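Local coordinates for ribulose bisphosphate carboxylase (Hyperthermus butylicus DSM 5456, PDB 6HUN), which probably catalyses the addition of carbon dioxide and water to ribulose 1,5-bisphosphate, yielding two molecules of 3-phosphoglycerate in an archaeal AMP degradation pathway, at residues I53-S66 with S121-L135. Sequence-based numbering, arbitrary orientation.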
loop_
_atom_site.group_PDB
_atom_site.type_symbol
_atom_site.label_atom_id
_atom_site.label_comp_id
_atom_site.label_asym_id
_atom_site.label_seq_id
_atom_site.Cartn_x
_atom_site.Cartn_y
_atom_site.Cartn_z
ATOM N N ILE A 53 -18.015 -16.681 16.495
ATOM C CA ILE A 53 -16.761 -16.392 17.171
ATOM C C ILE A 53 -17.027 -15.364 18.263
ATOM O O ILE A 53 -17.595 -14.298 17.988
ATOM C CB ILE A 53 -15.722 -15.850 16.162
ATOM C CG1 ILE A 53 -15.407 -16.879 15.071
ATOM C CG2 ILE A 53 -14.470 -15.420 16.889
ATOM C CD1 ILE A 53 -14.781 -18.165 15.597
ATOM N N SER A 54 -16.592 -15.648 19.490
ATOM C CA SER A 54 -16.737 -14.648 20.549
ATOM C C SER A 54 -15.675 -13.552 20.410
ATOM O O SER A 54 -14.629 -13.747 19.778
ATOM C CB SER A 54 -16.631 -15.290 21.928
ATOM O OG SER A 54 -15.267 -15.480 22.280
ATOM N N ILE A 55 -15.959 -12.374 20.991
ATOM C CA ILE A 55 -15.026 -11.248 20.862
ATOM C C ILE A 55 -13.707 -11.577 21.537
ATOM O O ILE A 55 -12.619 -11.218 21.047
ATOM C CB ILE A 55 -15.630 -9.932 21.405
ATOM C CG1 ILE A 55 -14.649 -8.780 21.231
ATOM C CG2 ILE A 55 -15.961 -10.016 22.906
ATOM C CD1 ILE A 55 -14.164 -8.612 19.732
ATOM N N LYS A 56 -13.768 -12.289 22.657
ATOM C CA LYS A 56 -12.536 -12.664 23.322
ATOM C C LYS A 56 -11.713 -13.591 22.453
ATOM O O LYS A 56 -10.485 -13.466 22.407
ATOM C CB LYS A 56 -12.857 -13.313 24.658
ATOM C CG LYS A 56 -13.228 -12.282 25.655
ATOM C CD LYS A 56 -12.861 -12.829 26.997
ATOM C CE LYS A 56 -12.509 -11.720 27.907
ATOM N NZ LYS A 56 -13.487 -10.596 27.779
ATOM N N ASP A 57 -12.375 -14.540 21.779
ATOM C CA ASP A 57 -11.688 -15.424 20.838
ATOM C C ASP A 57 -11.066 -14.620 19.688
ATOM O O ASP A 57 -9.884 -14.795 19.356
ATOM C CB ASP A 57 -12.675 -16.453 20.306
ATOM C CG ASP A 57 -12.006 -17.574 19.518
ATOM O OD1 ASP A 57 -10.796 -17.474 19.231
ATOM O OD2 ASP A 57 -12.700 -18.575 19.192
ATOM N N ALA A 58 -11.865 -13.754 19.048
ATOM C CA ALA A 58 -11.335 -12.944 17.950
ATOM C C ALA A 58 -10.150 -12.123 18.427
ATOM O O ALA A 58 -9.125 -12.055 17.751
ATOM C CB ALA A 58 -12.426 -12.035 17.392
ATOM N N ALA A 59 -10.245 -11.574 19.648
ATOM C CA ALA A 59 -9.216 -10.664 20.137
ATOM C C ALA A 59 -7.913 -11.398 20.426
ATOM O O ALA A 59 -6.832 -10.857 20.175
ATOM C CB ALA A 59 -9.696 -9.914 21.385
ATOM N N GLY A 60 -7.978 -12.611 20.976
ATOM C CA GLY A 60 -6.751 -13.364 21.192
ATOM C C GLY A 60 -6.119 -13.810 19.889
ATOM O O GLY A 60 -4.892 -13.867 19.772
ATOM N N ARG A 61 -6.942 -14.112 18.888
ATOM C CA ARG A 61 -6.388 -14.452 17.587
ATOM C C ARG A 61 -5.690 -13.270 16.970
ATOM O O ARG A 61 -4.626 -13.435 16.381
ATOM C CB ARG A 61 -7.470 -14.966 16.648
ATOM C CG ARG A 61 -7.885 -16.421 16.934
ATOM C CD ARG A 61 -9.178 -16.713 16.236
ATOM N NE ARG A 61 -9.707 -17.998 16.664
ATOM C CZ ARG A 61 -9.565 -19.107 15.952
ATOM N NH1 ARG A 61 -8.921 -19.049 14.794
ATOM N NH2 ARG A 61 -10.047 -20.267 16.409
ATOM N N ILE A 62 -6.283 -12.066 17.083
ATOM C CA ILE A 62 -5.619 -10.857 16.593
ATOM C C ILE A 62 -4.293 -10.647 17.323
ATOM O O ILE A 62 -3.257 -10.409 16.698
ATOM C CB ILE A 62 -6.536 -9.631 16.741
ATOM C CG1 ILE A 62 -7.754 -9.710 15.786
ATOM C CG2 ILE A 62 -5.738 -8.309 16.481
ATOM C CD1 ILE A 62 -8.818 -8.669 16.191
ATOM N N ALA A 63 -4.303 -10.746 18.656
ATOM C CA ALA A 63 -3.074 -10.515 19.413
ATOM C C ALA A 63 -1.983 -11.524 19.040
ATOM O O ALA A 63 -0.814 -11.151 18.907
ATOM C CB ALA A 63 -3.358 -10.558 20.933
ATOM N N ALA A 64 -2.343 -12.798 18.881
ATOM C CA ALA A 64 -1.363 -13.830 18.524
ATOM C C ALA A 64 -0.839 -13.626 17.113
ATOM O O ALA A 64 0.369 -13.689 16.863
ATOM C CB ALA A 64 -1.990 -15.223 18.645
ATOM N N GLU A 65 -1.740 -13.404 16.169
ATOM C CA GLU A 65 -1.310 -13.294 14.780
ATOM C C GLU A 65 -0.445 -12.058 14.559
ATOM O O GLU A 65 0.457 -12.085 13.711
ATOM C CB GLU A 65 -2.531 -13.289 13.862
ATOM C CG GLU A 65 -2.248 -12.992 12.349
ATOM C CD GLU A 65 -1.431 -14.068 11.649
ATOM O OE1 GLU A 65 -0.621 -13.725 10.762
ATOM O OE2 GLU A 65 -1.589 -15.258 11.985
ATOM N N SER A 66 -0.705 -10.952 15.269
ATOM C CA SER A 66 0.084 -9.752 15.082
ATOM C C SER A 66 1.324 -9.721 15.974
ATOM O O SER A 66 2.008 -8.705 16.017
ATOM C CB SER A 66 -0.783 -8.490 15.303
ATOM O OG SER A 66 -1.348 -8.509 16.609
ATOM N N SER A 121 3.135 -6.282 10.945
ATOM C CA SER A 121 2.587 -6.826 12.204
ATOM C C SER A 121 1.154 -6.346 12.412
ATOM O O SER A 121 0.190 -7.115 12.358
ATOM C CB SER A 121 3.444 -6.339 13.374
ATOM O OG SER A 121 4.615 -7.182 13.436
ATOM N N ILE A 122 1.023 -5.052 12.623
ATOM C CA ILE A 122 -0.256 -4.470 13.067
ATOM C C ILE A 122 -1.199 -4.194 11.896
ATOM O O ILE A 122 -2.429 -4.106 12.116
ATOM C CB ILE A 122 0.064 -3.228 13.891
ATOM C CG1 ILE A 122 0.668 -3.717 15.233
ATOM C CG2 ILE A 122 -1.152 -2.364 14.190
ATOM C CD1 ILE A 122 1.093 -2.599 16.109
ATOM N N LEU A 123 -0.668 -4.063 10.678
ATOM C CA LEU A 123 -1.506 -3.899 9.481
ATOM C C LEU A 123 -1.383 -5.085 8.548
ATOM O O LEU A 123 -1.542 -4.937 7.333
ATOM C CB LEU A 123 -1.148 -2.614 8.674
ATOM C CG LEU A 123 -1.116 -1.369 9.570
ATOM C CD1 LEU A 123 -0.743 -0.139 8.673
ATOM C CD2 LEU A 123 -2.473 -1.165 10.261
ATOM N N GLY A 124 -1.146 -6.291 9.071
ATOM C CA GLY A 124 -0.756 -7.344 8.138
ATOM C C GLY A 124 -1.811 -8.422 7.965
ATOM O O GLY A 124 -2.938 -8.150 7.528
ATOM N N ASN A 125 -1.477 -9.670 8.323
ATOM C CA ASN A 125 -2.387 -10.779 8.036
ATOM C C ASN A 125 -3.690 -10.717 8.824
ATOM O O ASN A 125 -4.636 -11.479 8.503
ATOM C CB ASN A 125 -1.701 -12.106 8.406
ATOM C CG ASN A 125 -0.680 -12.552 7.392
ATOM O OD1 ASN A 125 -0.637 -12.045 6.275
ATOM N ND2 ASN A 125 0.157 -13.526 7.779
ATOM N N ILE A 126 -3.698 -9.980 9.936
ATOM C CA ILE A 126 -4.906 -9.969 10.771
ATOM C C ILE A 126 -6.143 -9.559 9.977
ATOM O O ILE A 126 -7.249 -9.985 10.294
ATOM C CB ILE A 126 -4.713 -9.074 12.007
ATOM C CG1 ILE A 126 -4.245 -7.642 11.635
ATOM C CG2 ILE A 126 -3.795 -9.826 13.070
ATOM C CD1 ILE A 126 -4.126 -6.817 13.005
ATOM N N PHE A 127 -5.976 -8.806 8.884
ATOM C CA PHE A 127 -7.154 -8.347 8.162
ATOM C C PHE A 127 -7.856 -9.474 7.435
ATOM O O PHE A 127 -9.037 -9.333 7.078
ATOM C CB PHE A 127 -6.772 -7.344 7.080
ATOM C CG PHE A 127 -6.453 -5.963 7.579
ATOM C CD1 PHE A 127 -7.453 -5.156 8.187
ATOM C CD2 PHE A 127 -5.143 -5.486 7.457
ATOM C CE1 PHE A 127 -7.155 -3.871 8.624
ATOM C CE2 PHE A 127 -4.808 -4.201 7.907
ATOM C CZ PHE A 127 -5.866 -3.371 8.480
ATOM N N GLY A 128 -7.117 -10.545 7.078
ATOM C CA GLY A 128 -7.756 -11.624 6.332
ATOM C C GLY A 128 -8.101 -12.863 7.134
ATOM O O GLY A 128 -8.420 -13.898 6.547
ATOM N N MET A 129 -8.066 -12.807 8.455
ATOM C CA MET A 129 -8.311 -14.020 9.226
ATOM C C MET A 129 -9.791 -14.418 9.144
ATOM O O MET A 129 -10.667 -13.560 9.157
ATOM C CB MET A 129 -7.888 -13.800 10.699
ATOM C CG MET A 129 -6.370 -13.591 10.887
ATOM S SD MET A 129 -5.966 -13.450 12.663
ATOM C CE MET A 129 -7.146 -12.236 13.156
ATOM N N LYS A 130 -10.065 -15.737 9.076
ATOM C CA LYS A 130 -11.448 -16.210 8.939
ATOM C C LYS A 130 -12.321 -15.880 10.157
ATOM O O LYS A 130 -13.558 -15.778 10.041
ATOM C CB LYS A 130 -11.476 -17.735 8.728
ATOM C CG LYS A 130 -10.628 -18.325 7.599
ATOM C CD LYS A 130 -10.391 -19.831 7.900
ATOM C CE LYS A 130 -11.619 -20.394 8.658
ATOM N NZ LYS A 130 -11.384 -21.620 9.493
ATOM N N ALA A 131 -11.725 -15.761 11.344
ATOM C CA ALA A 131 -12.476 -15.435 12.548
ATOM C C ALA A 131 -12.992 -14.002 12.560
ATOM O O ALA A 131 -13.774 -13.639 13.450
ATOM C CB ALA A 131 -11.595 -15.647 13.784
ATOM N N ILE A 132 -12.558 -13.177 11.610
ATOM C CA ILE A 132 -12.850 -11.749 11.594
ATOM C C ILE A 132 -13.778 -11.468 10.428
ATOM O O ILE A 132 -13.413 -11.719 9.266
ATOM C CB ILE A 132 -11.563 -10.905 11.446
ATOM C CG1 ILE A 132 -10.435 -11.492 12.266
ATOM C CG2 ILE A 132 -11.810 -9.499 11.957
ATOM C CD1 ILE A 132 -10.694 -11.338 13.784
ATOM N N ALA A 133 -14.939 -10.849 10.707
ATOM C CA ALA A 133 -15.736 -10.329 9.595
ATOM C C ALA A 133 -15.352 -8.877 9.222
ATOM O O ALA A 133 -15.508 -8.467 8.054
ATOM C CB ALA A 133 -17.221 -10.412 9.949
ATOM N N GLY A 134 -14.832 -8.119 10.175
ATOM C CA GLY A 134 -14.285 -6.786 9.893
ATOM C C GLY A 134 -13.240 -6.428 10.926
ATOM O O GLY A 134 -13.378 -6.779 12.110
ATOM N N LEU A 135 -12.175 -5.724 10.504
ATOM C CA LEU A 135 -11.103 -5.326 11.421
ATOM C C LEU A 135 -10.692 -3.937 10.945
ATOM O O LEU A 135 -10.244 -3.776 9.785
ATOM C CB LEU A 135 -9.943 -6.345 11.344
ATOM C CG LEU A 135 -8.790 -5.879 12.250
ATOM C CD1 LEU A 135 -9.263 -5.930 13.719
ATOM C CD2 LEU A 135 -7.624 -6.810 11.995
HETATM O O HOH W 1 -8.799 -17.031 12.198
#
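From A58 opposite A131, through I62 opposite I126, to S66 opposite S121, segment 53-66 (helix 55-65 and the S66 just after it) is followed in the opposite direction by segment 121-135, closing to 4.8 Å between the CA atoms of S66 and S121. I62 carries an apolar seam: its CG1 meets CE of M129 at 3.7 Å and CD1 of I132, while the I62 and L135 side chains run past each other in opposite directions, their CD1 atoms 3.7 Å apart. M129 bends at its last torsion (chi3 -50°), turning CE to I62 while SD lies 3.6 Å from CB of E65. The seam has a polar end, where an amide helps fix a carboxylate that reaches the neighbouring subunit: E65 rests its CG on CG2 of I126, then bends (chi2 66°) so that N125 ND2 donates to OE1 at 3.1 Å, nearly along the C-O axis. OE1 lies in the amide plane, the carboxylate turned 40° from it. That same OE1 forms a salt bridge with K179 of the second subunit, so an alanine in place of E65 would probably leave both N125 and this lysine without their mate. E65 and N125 also pack on E206 of that subunit, a predicted magnesium ligand, consistent with the rubisco pattern in which one subunit's N-terminal domain completes the other's active site. One turn before E65, R61 lays CD on CB of A131, 3.6 Å away; its NE makes a salt bridge with D57 OD1, which lies in the guanidinium plane. S66 OG and N grip I62 O from opposite faces. The contact joins the helix to the connection between helix 115-122 and strand 132-141; strand 41-49 backs I62, and strand 99-105 packs against I55, A59 and A63.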